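Local structure of ATP phosphoribosyltransferase regulatory subunit (Bacillus halodurans, 3OD1) at residues T35-L40 and M149-K154; N39-D44 and E257-S262; E302-S305 and P310-A313. The protein probably serves as the HisZ regulatory partner of HisG, required for the first step of histidine biosynthesis and perhaps for feedback regulation of ATP phosphoribosyltransferase by histidine. All blocks are in the same frame, centred on the assembly; numbering follows the deposited sequence.

Contact 1: residues T35-L40 and M149-K154; sequences TEEINL and MIAALK
Glu37 on helix 21-40 meets Ala151 and Ala152 on helix 139-155. The contact falls into an apolar part and a polar part.

The apolar part is made by the stem of Glu37. Its CB lies 4.4 Å from CB of Ala152. Its CG comes to 4.0 Å from the backbone N of Ala152, so the stem rests on the helix backbone as well as on methyl groups. Two alanines in succession leave little bulk on this face. The backbones therefore come close, with CA of Glu37 5.7 Å from CA of Ala152.

The polar part is the carboxylate. CG stands opposite the backbone N of Glu37 (chi1 -174°), and the chain then bends at chi2 (68°). The bend brings the carboxylate over Ala151, with OE2 3.7 Å from CB of Ala151. This is a van der Waals touch only. The polar partners are Trp41, which follows 35-40, and Arg155, which follows 149-154. Glu37 OE1 forms a salt bridge with Arg155 NH1, and Glu37 OE2 accepts a hydrogen bond from Trp41 NE1. Glu36 forms a second salt bridge to Arg155.

The two oxygens of Glu37 thus have different partners, which should fix the rotation of the carboxylate. The positive charge of Arg155 would be expected to stabilise its ionised form. The two small alanines allow the helices to come close here, and the charged link between them runs through Arg155.

Contact 2: residues N39-D44 and E257-S262; sequences NLWGYD and ESYGAS
Trp41 and Tyr259 touch through CH2 and CZ3 of the one and CE1 of the other. CH2 and CZ3 of Trp41 each lie 3.7 Å from CE1 of Tyr259, and Trp41 CH2 is 4.0 Å from Tyr259 CD1. The ring planes are nearly parallel, at 19°. They are slid far apart, however, and the centroid of the six-membered Trp41 ring is 5.7 Å from that of Tyr259. The pair therefore overlaps very little and is not a full offset stack.

Both side chains reach a long way to meet. The CA atoms of Trp41 and Tyr259 are 12.9 Å apart. In each residue CG is opposite the carbonyl carbon and beside the backbone N, with chi1 -68° in Trp41 and -81° in Tyr259. The two side chains run in opposite directions, one from each segment, that of Trp41 with its N-H engaged by Glu37.

Trp41 lies in the turn after helix 21-40, and Tyr259 just after helix 240-258. Helix 21-40 and the strand 44-45 that follows it are consistent with motif 1 of class II synthetases, the helix-strand unit of the dimer interface. Gly42, with positive phi, lies in the turn between them. Helix 240-258 ends in a Schellman motif at Gly260, where Gly260 N bonds to Glu257 O at 2.7 Å.

Helix 139-155 packs against both side chains, through Leu148 on Trp41 and Ala147 on Tyr259. From the second subunit, Arg359 makes a cation-pi interaction with Trp41, and Ile352 packs on Tyr259.

Contact 3: residues E302-S305 and P310-A313; sequences ELLS and PAQA
Leu304 is the tightly packed centre of this contact. Its CB lies 3.7 Å from the backbone N of Ala311 and 4.3 Å from CB of Ala311. Further out, CD2 of Leu304 touches CB of Ala313 at 4.3 Å. Leu304, Ala311 and Ala313 all pack on Ile134 of strand 125-134, and Ala90 and Val93 of helix 86-94 also touch Leu304.

The looser side holds Ser305, the exposed Pro310 and two waters. OG of Ser305 is turned beside its own backbone N (chi1 -68°) and sits 3.3 Å from CB of Pro310. The same hydroxyl is hydrogen-bonded to one water, which accepts a bond from Ala311 N (Ala311 N to water oxygen 3.0 Å). A second water accepts from Leu304 N and is hydrogen-bonded to Ala311 O, 2.8 Å from that oxygen. This second water links two backbone groups, the first a side-chain hydroxyl and a backbone N.

The arrangement is a loop that leads from a weakly bonded helix to strand 313-319. Residues 302-305 follow a Gly-Gly-Arg-Tyr-Asp sequence resembling a histidyl-tRNA synthetase signature, and strand 313-319 with helix 320-327 is consistent with class II motif 3.

How the contacts relate
All three contacts lie in the part of the chain related to histidyl-tRNA synthetase. Contacts 1 and 2 start from the same place, the end of helix 21-40, and share Asn39 and Leu40. Their centres are 8 Å apart, and they touch through Ala151 and Trp41, Ile38 and Tyr43, and Ile150 and Ala261. Both lie close to the second subunit, consistent with a place at the dimer interface. Contact 3 comes later in the chain. Its centre is 25 Å from that of contact 1 and 23 Å from that of contact 2. It joins the mixed sheet through strand 313-319, beside strand 125-134, on which Ile38 of contact 1 also packs.

Contact 1: residues T35-L40 and M149-K154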
loop_
_atom_site.group_PDB
_atom_site.type_symbol
_atom_site.label_atom_id
_atom_site.label_comp_id
_atom_site.label_asym_id
_atom_site.label_seq_id
_atom_site.Cartn_x
_atom_site.Cartn_y
_atom_site.Cartn_z
ATOM N N THR B 35 5.057 3.415 12.267
ATOM C CA THR B 35 5.029 1.959 12.226
ATOM C C THR B 35 6.181 1.360 13.038
ATOM O O THR B 35 6.040 0.293 13.631
ATOM C CB THR B 35 5.034 1.417 10.776
ATOM O OG1 THR B 35 6.116 1.998 10.048
ATOM C CG2 THR B 35 3.728 1.766 10.073
ATOM N N GLU B 36 7.306 2.066 13.085
ATOM C CA GLU B 36 8.423 1.644 13.925
ATOM C C GLU B 36 8.066 1.673 15.413
ATOM O O GLU B 36 8.423 0.761 16.148
ATOM C CB GLU B 36 9.644 2.525 13.691
ATOM C CG GLU B 36 10.773 1.809 12.976
ATOM C CD GLU B 36 11.895 2.746 12.571
ATOM O OE1 GLU B 36 12.539 3.337 13.468
ATOM O OE2 GLU B 36 12.129 2.887 11.348
ATOM N N GLU B 37 7.412 2.742 15.860
ATOM C CA GLU B 37 6.971 2.830 17.260
ATOM C C GLU B 37 5.956 1.728 17.555
ATOM O O GLU B 37 6.060 1.006 18.550
ATOM C CB GLU B 37 6.339 4.193 17.565
ATOM C CG GLU B 37 5.982 4.401 19.042
ATOM C CD GLU B 37 7.217 4.490 19.926
ATOM O OE1 GLU B 37 8.297 4.753 19.376
ATOM O OE2 GLU B 37 7.118 4.303 21.162
ATOM N N ILE B 38 4.980 1.594 16.669
ATOM C CA ILE B 38 3.960 0.562 16.815
ATOM C C ILE B 38 4.572 -0.833 16.978
ATOM O O ILE B 38 4.109 -1.646 17.793
ATOM C CB ILE B 38 2.970 0.627 15.644
ATOM C CG1 ILE B 38 2.109 1.903 15.763
ATOM C CG2 ILE B 38 2.113 -0.635 15.577
ATOM C CD1 ILE B 38 1.343 2.239 14.483
ATOM N N ASN B 39 5.637 -1.106 16.233
ATOM C CA ASN B 39 6.273 -2.419 16.303
ATOM C C ASN B 39 6.996 -2.653 17.622
ATOM O O ASN B 39 7.050 -3.784 18.132
ATOM C CB ASN B 39 7.241 -2.612 15.141
ATOM C CG ASN B 39 6.974 -3.890 14.389
ATOM O OD1 ASN B 39 7.839 -4.762 14.312
ATOM N ND2 ASN B 39 5.756 -4.026 13.850
ATOM N N LEU B 40 7.560 -1.580 18.157
ATOM C CA LEU B 40 8.191 -1.605 19.476
ATOM C C LEU B 40 7.218 -1.916 20.623
ATOM O O LEU B 40 7.646 -2.270 21.720
ATOM C CB LEU B 40 8.901 -0.281 19.741
ATOM C CG LEU B 40 10.145 -0.057 18.862
ATOM C CD1 LEU B 40 10.741 1.326 19.120
ATOM C CD2 LEU B 40 11.182 -1.130 19.129
HETATM N N MSE B 149 -0.578 5.870 20.625
HETATM C CA MSE B 149 -0.901 6.886 19.629
HETATM C C MSE B 149 -0.081 8.154 19.850
HETATM O O MSE B 149 0.444 8.752 18.893
HETATM C CB MSE B 149 -2.388 7.233 19.667
HETATM C CG MSE B 149 -2.853 7.947 18.388
HETATM SE SE MSE B 149 -4.766 8.345 18.361
HETATM C CE MSE B 149 -4.857 9.637 19.804
ATOM N N ILE B 150 0.001 8.576 21.111
ATOM C CA ILE B 150 0.738 9.774 21.467
ATOM C C ILE B 150 2.223 9.595 21.173
ATOM O O ILE B 150 2.880 10.508 20.666
ATOM C CB ILE B 150 0.506 10.154 22.953
ATOM C CG1 ILE B 150 -0.953 10.597 23.147
ATOM C CG2 ILE B 150 1.523 11.220 23.410
ATOM C CD1 ILE B 150 -1.354 10.881 24.575
ATOM N N ALA B 151 2.757 8.412 21.473
ATOM C CA ALA B 151 4.175 8.165 21.238
ATOM C C ALA B 151 4.470 8.098 19.740
ATOM O O ALA B 151 5.528 8.545 19.270
ATOM C CB ALA B 151 4.620 6.900 21.944
ATOM N N ALA B 152 3.532 7.544 18.979
ATOM C CA ALA B 152 3.713 7.447 17.526
ATOM C C ALA B 152 3.615 8.832 16.872
ATOM O O ALA B 152 4.407 9.169 15.999
ATOM C CB ALA B 152 2.683 6.491 16.924
ATOM N N LEU B 153 2.635 9.628 17.294
ATOM C CA LEU B 153 2.492 10.988 16.794
ATOM C C LEU B 153 3.756 11.800 17.057
ATOM O O LEU B 153 4.242 12.492 16.172
ATOM C CB LEU B 153 1.277 11.668 17.419
ATOM C CG LEU B 153 -0.043 11.116 16.884
ATOM C CD1 LEU B 153 -1.220 11.760 17.581
ATOM C CD2 LEU B 153 -0.112 11.337 15.374
ATOM N N LYS B 154 4.285 11.690 18.272
ATOM C CA LYS B 154 5.547 12.325 18.645
ATOM C C LYS B 154 6.713 11.890 17.769
ATOM O O LYS B 154 7.507 12.717 17.323
ATOM C CB LYS B 154 5.889 12.030 20.109
ATOM C CG LYS B 154 5.074 12.829 21.100
ATOM C CD LYS B 154 5.912 13.254 22.293
ATOM C CE LYS B 154 5.947 12.188 23.369
ATOM N NZ LYS B 154 6.536 12.731 24.632
#

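Contact 2: residues N39-D44 and E257-S262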
loop_
_atom_site.group_PDB
_atom_site.type_symbol
_atom_site.label_atom_id
_atom_site.label_comp_id
_atom_site.label_asym_id
_atom_site.label_seq_id
_atom_site.Cartn_x
_atom_site.Cartn_y
_atom_site.Cartn_z
ATOM N N ASN B 39 5.637 -1.106 16.233
ATOM C CA ASN B 39 6.273 -2.419 16.303
ATOM C C ASN B 39 6.996 -2.653 17.622
ATOM O O ASN B 39 7.050 -3.784 18.132
ATOM C CB ASN B 39 7.241 -2.612 15.141
ATOM C CG ASN B 39 6.974 -3.890 14.389
ATOM O OD1 ASN B 39 7.839 -4.762 14.312
ATOM N ND2 ASN B 39 5.756 -4.026 13.850
ATOM N N LEU B 40 7.560 -1.580 18.157
ATOM C CA LEU B 40 8.191 -1.605 19.476
ATOM C C LEU B 40 7.218 -1.916 20.623
ATOM O O LEU B 40 7.646 -2.270 21.720
ATOM C CB LEU B 40 8.901 -0.281 19.741
ATOM C CG LEU B 40 10.145 -0.057 18.862
ATOM C CD1 LEU B 40 10.741 1.326 19.120
ATOM C CD2 LEU B 40 11.182 -1.130 19.129
ATOM N N TRP B 41 5.919 -1.767 20.380
ATOM C CA TRP B 41 4.914 -2.056 21.418
ATOM C C TRP B 41 4.255 -3.419 21.229
ATOM O O TRP B 41 3.248 -3.726 21.872
ATOM C CB TRP B 41 3.833 -0.971 21.446
ATOM C CG TRP B 41 4.311 0.356 21.909
ATOM C CD1 TRP B 41 5.372 1.063 21.419
ATOM C CD2 TRP B 41 3.735 1.163 22.949
ATOM N NE1 TRP B 41 5.497 2.254 22.094
ATOM C CE2 TRP B 41 4.499 2.345 23.030
ATOM C CE3 TRP B 41 2.644 1.001 23.818
ATOM C CZ2 TRP B 41 4.211 3.364 23.945
ATOM C CZ3 TRP B 41 2.367 2.005 24.729
ATOM C CH2 TRP B 41 3.148 3.170 24.788
ATOM N N GLY B 42 4.794 -4.219 20.318
ATOM C CA GLY B 42 4.356 -5.590 20.147
ATOM C C GLY B 42 3.218 -5.834 19.179
ATOM O O GLY B 42 2.651 -6.927 19.155
ATOM N N TYR B 43 2.870 -4.834 18.373
ATOM C CA TYR B 43 1.781 -4.999 17.405
ATOM C C TYR B 43 2.329 -5.622 16.127
ATOM O O TYR B 43 3.475 -5.361 15.744
ATOM C CB TYR B 43 1.073 -3.659 17.133
ATOM C CG TYR B 43 0.242 -3.194 18.310
ATOM C CD1 TYR B 43 -1.147 -3.278 18.281
ATOM C CD2 TYR B 43 0.847 -2.700 19.461
ATOM C CE1 TYR B 43 -1.915 -2.878 19.361
ATOM C CE2 TYR B 43 0.084 -2.307 20.565
ATOM C CZ TYR B 43 -1.294 -2.401 20.503
ATOM O OH TYR B 43 -2.053 -1.998 21.569
ATOM N N ASP B 44 1.541 -6.485 15.494
ATOM C CA ASP B 44 1.959 -7.113 14.230
ATOM C C ASP B 44 1.136 -6.543 13.086
ATOM O O ASP B 44 -0.100 -6.593 13.112
ATOM C CB ASP B 44 1.724 -8.624 14.240
ATOM C CG ASP B 44 2.622 -9.369 15.215
ATOM O OD1 ASP B 44 3.819 -9.049 15.337
ATOM O OD2 ASP B 44 2.123 -10.313 15.832
ATOM N N GLU B 257 -0.899 8.897 33.201
ATOM C CA GLU B 257 0.113 9.544 34.031
ATOM C C GLU B 257 1.334 8.644 34.140
ATOM O O GLU B 257 2.464 9.096 33.969
ATOM C CB GLU B 257 -0.436 9.851 35.434
ATOM C CG GLU B 257 -1.519 10.921 35.460
ATOM C CD GLU B 257 -1.844 11.386 36.868
ATOM O OE1 GLU B 257 -2.346 10.572 37.672
ATOM O OE2 GLU B 257 -1.592 12.571 37.168
ATOM N N SER B 258 1.102 7.366 34.419
ATOM C CA SER B 258 2.196 6.409 34.503
ATOM C C SER B 258 2.980 6.377 33.205
ATOM O O SER B 258 4.207 6.256 33.219
ATOM C CB SER B 258 1.675 5.014 34.847
ATOM O OG SER B 258 1.071 5.032 36.124
ATOM N N TYR B 259 2.278 6.483 32.078
ATOM C CA TYR B 259 2.964 6.571 30.791
ATOM C C TYR B 259 3.613 7.930 30.539
ATOM O O TYR B 259 4.253 8.124 29.512
ATOM C CB TYR B 259 2.018 6.282 29.625
ATOM C CG TYR B 259 1.774 4.819 29.346
ATOM C CD1 TYR B 259 2.709 4.051 28.661
ATOM C CD2 TYR B 259 0.580 4.214 29.725
ATOM C CE1 TYR B 259 2.471 2.699 28.388
ATOM C CE2 TYR B 259 0.332 2.884 29.455
ATOM C CZ TYR B 259 1.276 2.129 28.787
ATOM O OH TYR B 259 1.019 0.798 28.529
ATOM N N GLY B 260 3.429 8.875 31.451
ATOM C CA GLY B 260 3.948 10.215 31.237
ATOM C C GLY B 260 3.333 10.871 30.009
ATOM O O GLY B 260 3.980 11.678 29.340
ATOM N N ALA B 261 2.078 10.526 29.719
ATOM C CA ALA B 261 1.380 11.047 28.547
ATOM C C ALA B 261 0.340 12.084 28.945
ATOM O O ALA B 261 -0.388 12.607 28.104
ATOM C CB ALA B 261 0.718 9.911 27.770
ATOM N N SER B 262 0.307 12.397 30.232
ATOM C CA SER B 262 -0.738 13.221 30.819
ATOM C C SER B 262 -0.846 14.612 30.203
ATOM O O SER B 262 -1.952 15.129 30.003
ATOM C CB SER B 262 -0.499 13.346 32.323
ATOM O OG SER B 262 -1.718 13.531 32.994
#

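Contact 3: residues E302-S305 and P310-A313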
loop_
_atom_site.group_PDB
_atom_site.type_symbol
_atom_site.label_atom_id
_atom_site.label_comp_id
_atom_site.label_asym_id
_atom_site.label_seq_id
_atom_site.Cartn_x
_atom_site.Cartn_y
_atom_site.Cartn_z
ATOM N N GLU B 302 -18.754 -4.688 20.970
ATOM C CA GLU B 302 -19.772 -5.583 20.410
ATOM C C GLU B 302 -19.480 -6.038 18.969
ATOM O O GLU B 302 -20.203 -6.859 18.406
ATOM C CB GLU B 302 -21.160 -4.938 20.497
ATOM C CG GLU B 302 -21.598 -4.652 21.932
ATOM C CD GLU B 302 -21.519 -5.895 22.812
ATOM O OE1 GLU B 302 -21.778 -7.014 22.308
ATOM O OE2 GLU B 302 -21.187 -5.756 24.009
ATOM N N LEU B 303 -18.416 -5.532 18.369
ATOM C CA LEU B 303 -18.131 -5.913 16.983
ATOM C C LEU B 303 -17.721 -7.378 16.836
ATOM O O LEU B 303 -18.264 -8.090 15.993
ATOM C CB LEU B 303 -17.067 -5.013 16.362
ATOM C CG LEU B 303 -16.730 -5.278 14.889
ATOM C CD1 LEU B 303 -17.936 -5.011 13.985
ATOM C CD2 LEU B 303 -15.556 -4.417 14.462
ATOM N N LEU B 304 -16.763 -7.832 17.642
ATOM C CA LEU B 304 -16.246 -9.193 17.474
ATOM C C LEU B 304 -17.338 -10.251 17.615
ATOM O O LEU B 304 -17.242 -11.332 17.017
ATOM C CB LEU B 304 -15.070 -9.480 18.420
ATOM C CG LEU B 304 -13.667 -9.152 17.879
ATOM C CD1 LEU B 304 -13.305 -10.041 16.691
ATOM C CD2 LEU B 304 -13.554 -7.685 17.488
ATOM N N SER B 305 -18.370 -9.940 18.399
ATOM C CA SER B 305 -19.512 -10.839 18.562
ATOM C C SER B 305 -20.223 -11.077 17.241
ATOM O O SER B 305 -20.725 -12.169 16.994
ATOM C CB SER B 305 -20.511 -10.286 19.578
ATOM O OG SER B 305 -19.961 -10.297 20.880
ATOM N N PRO B 310 -16.782 -13.302 20.300
ATOM C CA PRO B 310 -16.989 -12.131 21.161
ATOM C C PRO B 310 -15.715 -11.758 21.890
ATOM O O PRO B 310 -15.017 -12.636 22.410
ATOM C CB PRO B 310 -18.032 -12.614 22.176
ATOM C CG PRO B 310 -18.755 -13.717 21.487
ATOM C CD PRO B 310 -17.746 -14.382 20.583
ATOM N N ALA B 311 -15.419 -10.464 21.924
ATOM C CA ALA B 311 -14.313 -9.952 22.722
ATOM C C ALA B 311 -14.483 -8.461 22.896
ATOM O O ALA B 311 -15.124 -7.810 22.077
ATOM C CB ALA B 311 -12.985 -10.246 22.054
ATOM N N GLN B 312 -13.932 -7.934 23.984
ATOM C CA GLN B 312 -13.777 -6.500 24.137
ATOM C C GLN B 312 -12.668 -6.090 23.175
ATOM O O GLN B 312 -11.816 -6.905 22.816
ATOM C CB GLN B 312 -13.417 -6.149 25.590
ATOM C CG GLN B 312 -14.336 -6.801 26.613
ATOM C CD GLN B 312 -13.922 -6.509 28.048
ATOM O OE1 GLN B 312 -14.165 -5.416 28.562
ATOM N NE2 GLN B 312 -13.293 -7.489 28.700
ATOM N N ALA B 313 -12.703 -4.847 22.711
ATOM C CA ALA B 313 -11.710 -4.388 21.744
ATOM C C ALA B 313 -11.604 -2.874 21.754
ATOM O O ALA B 313 -12.589 -2.166 21.987
ATOM C CB ALA B 313 -12.030 -4.897 20.338
HETATM O O HOH W 1 -15.716 -6.284 19.850
HETATM O O HOH W 2 -17.707 -8.731 21.035
#